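PDB 6YHH: beta-N-acetylglucosaminidase-like protein Glycoside hydrolase family 20 from Flavobacterium johnsoniae, which probably removes terminal N-acetylglucosamine residues from chitin-derived oligosaccharides, as a beta-N-acetylhexosaminidase of glycoside hydrolase family 20. Local coordinates for residues T270-P282 with R540-P552. Sequence-based numbering, arbitrary orientation.
Sequences TYRIERNAGIFSP and RNKGGTEYQMYSP
R275 and A277 bind M549 and G544 through backbone hydrogen bonds. M549 N donates to R275 O at 2.8 Å. A277 N donates to G544 O at 3.1 Å. A water donates to both A277 O and G543 O and so links the two loops. The CA-H of Q548 also faces R275 O.

One side-chain bond joins the loops. Q548 NE2 donates to N276 OD1 at 2.9 Å in a nearly straight bond (169°). The acceptor lies in the Q548 amide plane, but the two amides are turned 68° apart. A bend at chi2 (67°) brings this amide back to its own loop, where NE2 also donates to T545 O, from above that carbonyl plane. A leucine in place of Q548 would probably leave N276 OD1 without this donor and N276 freer to turn.

The 270-282 loop belongs to the TIM-barrel catalytic domain of family 20. The A277 side chain lies about 10 Å from that of E317, the predicted proton donor. The 540-552 loop follows strand 532-534 and makes a type I turn from Q548 to S551.

Van der Waals contacts flank the bonds. The M549 chain bends at chi2 and chi3, and its CE lies 4.5 Å from A277 CB. A277 CB also rests 3.7 Å from N541 ND2. R275 CG meets the Y550 ring at its edge, in plane, 3.9 Å from CE2. Beyond it, the R275 guanidinium forms a salt bridge with D204.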
# COMPACT_ATOMS: atom_id res chain seq x y z
N THR A 270 7.94 -11.73 35.32
CA THR A 270 9.35 -11.35 35.39
C THR A 270 9.91 -10.77 34.03
O THR A 270 10.76 -9.87 33.99
CB THR A 270 10.21 -12.52 36.00
OG1 THR A 270 11.59 -12.41 35.61
CG2 THR A 270 9.69 -13.91 35.62
N TYR A 271 9.39 -11.25 32.93
CA TYR A 271 9.81 -10.76 31.59
C TYR A 271 8.61 -10.16 30.91
O TYR A 271 7.48 -10.52 31.21
CB TYR A 271 10.32 -11.95 30.79
CG TYR A 271 11.57 -12.57 31.39
CD1 TYR A 271 12.77 -11.93 31.31
CD2 TYR A 271 11.52 -13.78 32.05
CE1 TYR A 271 13.94 -12.52 31.82
CE2 TYR A 271 12.66 -14.36 32.59
CZ TYR A 271 13.86 -13.70 32.50
OH TYR A 271 15.03 -14.26 33.01
N ARG A 272 8.82 -9.26 29.97
CA ARG A 272 7.69 -8.71 29.25
C ARG A 272 8.17 -8.42 27.78
O ARG A 272 9.37 -8.42 27.51
CB ARG A 272 7.26 -7.37 29.91
CG ARG A 272 8.37 -6.34 29.67
CD ARG A 272 8.57 -5.14 30.61
NE ARG A 272 9.65 -4.25 30.10
N ILE A 273 7.21 -8.23 26.87
CA ILE A 273 7.56 -7.83 25.50
C ILE A 273 8.17 -6.39 25.63
O ILE A 273 7.60 -5.46 26.22
CB ILE A 273 6.33 -7.77 24.57
CG1 ILE A 273 5.60 -9.11 24.43
CG2 ILE A 273 6.71 -7.24 23.21
CD1 ILE A 273 4.29 -8.99 23.76
N GLU A 274 9.36 -6.22 25.14
CA GLU A 274 10.04 -4.98 25.25
C GLU A 274 9.43 -3.91 24.29
O GLU A 274 9.18 -4.19 23.16
CB GLU A 274 11.49 -5.17 24.95
CG GLU A 274 12.33 -3.96 25.09
CD GLU A 274 12.26 -3.39 26.51
OE1 GLU A 274 12.25 -4.09 27.55
OE2 GLU A 274 12.05 -2.21 26.52
N ARG A 275 9.23 -2.69 24.82
CA ARG A 275 8.59 -1.60 24.06
C ARG A 275 9.62 -0.58 23.56
O ARG A 275 9.26 0.28 22.70
CB ARG A 275 7.51 -0.89 24.89
CG ARG A 275 6.43 -1.82 25.42
CD ARG A 275 5.82 -2.63 24.31
NE ARG A 275 4.72 -3.44 24.80
CZ ARG A 275 4.06 -4.27 24.00
NH1 ARG A 275 4.41 -4.39 22.78
NH2 ARG A 275 3.10 -5.06 24.51
N ASN A 276 10.79 -0.59 24.14
CA ASN A 276 11.87 0.36 23.79
C ASN A 276 12.89 -0.34 22.91
O ASN A 276 12.85 -1.54 22.69
CB ASN A 276 12.61 0.80 25.07
CG ASN A 276 11.77 1.72 25.91
OD1 ASN A 276 10.89 2.37 25.44
ND2 ASN A 276 12.06 1.79 27.15
N ALA A 277 13.81 0.44 22.34
CA ALA A 277 14.95 -0.07 21.65
C ALA A 277 16.12 -0.25 22.58
O ALA A 277 16.21 0.44 23.62
CB ALA A 277 15.33 0.92 20.56
N GLY A 278 17.06 -1.09 22.17
CA GLY A 278 18.29 -1.25 22.97
C GLY A 278 18.75 -2.69 23.07
O GLY A 278 18.39 -3.51 22.27
N ILE A 279 19.71 -2.88 23.96
CA ILE A 279 20.28 -4.17 24.26
C ILE A 279 19.78 -4.54 25.62
O ILE A 279 20.00 -3.76 26.60
CB ILE A 279 21.83 -4.14 24.27
CG1 ILE A 279 22.35 -3.65 22.93
CG2 ILE A 279 22.32 -5.54 24.57
CD1 ILE A 279 23.86 -3.39 22.86
N PHE A 280 19.16 -5.69 25.76
CA PHE A 280 18.48 -6.07 26.98
C PHE A 280 19.10 -7.31 27.61
O PHE A 280 19.80 -8.11 26.91
CB PHE A 280 16.96 -6.22 26.73
CG PHE A 280 16.34 -4.90 26.24
CD1 PHE A 280 16.01 -3.88 27.13
CD2 PHE A 280 16.24 -4.65 24.91
CE1 PHE A 280 15.58 -2.63 26.66
CE2 PHE A 280 15.77 -3.44 24.44
CZ PHE A 280 15.43 -2.43 25.31
N SER A 281 18.84 -7.49 28.91
CA SER A 281 19.40 -8.61 29.63
C SER A 281 18.74 -10.02 29.51
O SER A 281 19.43 -11.00 29.78
CB SER A 281 19.51 -8.24 31.10
OG SER A 281 18.27 -8.10 31.66
N PRO A 282 17.46 -10.15 29.15
CA PRO A 282 16.88 -11.48 29.20
C PRO A 282 17.55 -12.44 28.18
O PRO A 282 17.71 -12.11 27.01
CB PRO A 282 15.40 -11.25 28.83
CG PRO A 282 15.13 -9.85 29.34
CD PRO A 282 16.40 -9.12 29.02
N ARG A 540 18.86 9.53 16.77
CA ARG A 540 17.46 9.88 16.68
C ARG A 540 16.67 9.47 17.93
O ARG A 540 15.88 10.27 18.45
CB ARG A 540 16.78 9.30 15.41
CG ARG A 540 15.25 9.54 15.36
CD ARG A 540 14.62 9.41 13.97
NE ARG A 540 13.19 9.67 14.13
CZ ARG A 540 12.22 9.33 13.30
NH1 ARG A 540 12.48 8.80 12.13
NH2 ARG A 540 10.97 9.62 13.56
N ASN A 541 16.84 8.23 18.34
CA ASN A 541 16.11 7.67 19.51
C ASN A 541 17.14 7.54 20.61
O ASN A 541 17.68 6.43 20.83
CB ASN A 541 15.57 6.35 19.11
CG ASN A 541 14.71 5.71 20.18
OD1 ASN A 541 14.39 6.35 21.17
ND2 ASN A 541 14.41 4.43 20.04
N LYS A 542 17.45 8.63 21.27
CA LYS A 542 18.58 8.63 22.19
C LYS A 542 18.32 7.69 23.34
O LYS A 542 17.30 7.77 24.01
CB LYS A 542 18.87 10.02 22.69
CG LYS A 542 19.20 10.96 21.55
CD LYS A 542 19.37 12.40 21.99
CE LYS A 542 19.90 13.24 20.84
NZ LYS A 542 18.91 13.42 19.76
N GLY A 543 19.26 6.78 23.58
CA GLY A 543 19.11 5.81 24.65
C GLY A 543 18.07 4.77 24.42
O GLY A 543 17.78 3.95 25.36
N GLY A 544 17.40 4.82 23.27
CA GLY A 544 16.35 3.83 22.99
C GLY A 544 15.03 4.10 23.64
O GLY A 544 14.07 3.37 23.38
N THR A 545 14.89 5.19 24.41
CA THR A 545 13.73 5.48 25.22
C THR A 545 12.90 6.66 24.70
O THR A 545 11.85 6.96 25.29
CB THR A 545 14.13 5.72 26.68
OG1 THR A 545 15.03 6.83 26.71
CG2 THR A 545 14.82 4.41 27.17
N GLU A 546 13.35 7.35 23.67
CA GLU A 546 12.58 8.46 23.12
C GLU A 546 11.42 8.06 22.25
O GLU A 546 10.44 8.85 22.09
CB GLU A 546 13.50 9.40 22.34
CG GLU A 546 14.51 10.08 23.28
CD GLU A 546 15.34 11.14 22.60
OE1 GLU A 546 15.73 10.97 21.46
OE2 GLU A 546 15.63 12.25 23.17
N TYR A 547 11.56 6.89 21.60
CA TYR A 547 10.45 6.33 20.79
C TYR A 547 10.24 4.89 21.26
O TYR A 547 11.20 4.13 21.38
CB TYR A 547 10.86 6.21 19.36
CG TYR A 547 11.12 7.54 18.59
CD1 TYR A 547 12.30 8.25 18.75
CD2 TYR A 547 10.18 8.05 17.75
CE1 TYR A 547 12.55 9.42 18.06
CE2 TYR A 547 10.42 9.23 17.06
CZ TYR A 547 11.58 9.90 17.19
OH TYR A 547 11.85 11.05 16.40
N GLN A 548 8.99 4.54 21.45
CA GLN A 548 8.60 3.20 21.67
C GLN A 548 8.16 2.55 20.37
O GLN A 548 7.98 3.19 19.36
CB GLN A 548 7.40 3.16 22.65
CG GLN A 548 7.88 3.40 24.09
CD GLN A 548 8.42 4.77 24.32
OE1 GLN A 548 7.73 5.79 24.07
NE2 GLN A 548 9.68 4.85 24.66
N MET A 549 7.88 1.24 20.43
CA MET A 549 7.50 0.49 19.25
C MET A 549 6.01 0.82 18.82
O MET A 549 5.55 0.25 17.86
CB MET A 549 7.70 -1.00 19.42
CG MET A 549 9.14 -1.49 19.66
SD MET A 549 10.28 -0.93 18.42
CE MET A 549 11.10 0.41 19.27
N TYR A 550 5.33 1.63 19.62
CA TYR A 550 4.01 2.14 19.28
C TYR A 550 3.95 3.69 19.15
O TYR A 550 2.85 4.27 19.05
CB TYR A 550 2.93 1.62 20.27
CG TYR A 550 3.30 1.86 21.68
CD1 TYR A 550 3.20 3.11 22.30
CD2 TYR A 550 3.87 0.81 22.44
CE1 TYR A 550 3.58 3.31 23.64
CE2 TYR A 550 4.31 1.04 23.73
CZ TYR A 550 4.14 2.25 24.33
OH TYR A 550 4.55 2.38 25.64
N SER A 551 5.10 4.34 19.05
CA SER A 551 5.12 5.77 18.87
C SER A 551 4.69 6.18 17.48
O SER A 551 4.69 5.36 16.54
CB SER A 551 6.55 6.27 19.11
OG SER A 551 6.87 6.18 20.49
N PRO A 552 4.32 7.46 17.29
CA PRO A 552 3.91 7.91 15.99
C PRO A 552 5.07 8.24 15.09
O PRO A 552 5.86 9.09 15.42
CB PRO A 552 3.05 9.12 16.28
CG PRO A 552 3.65 9.68 17.50
CD PRO A 552 4.11 8.51 18.30
O HOH W 1 16.99 1.22 25.86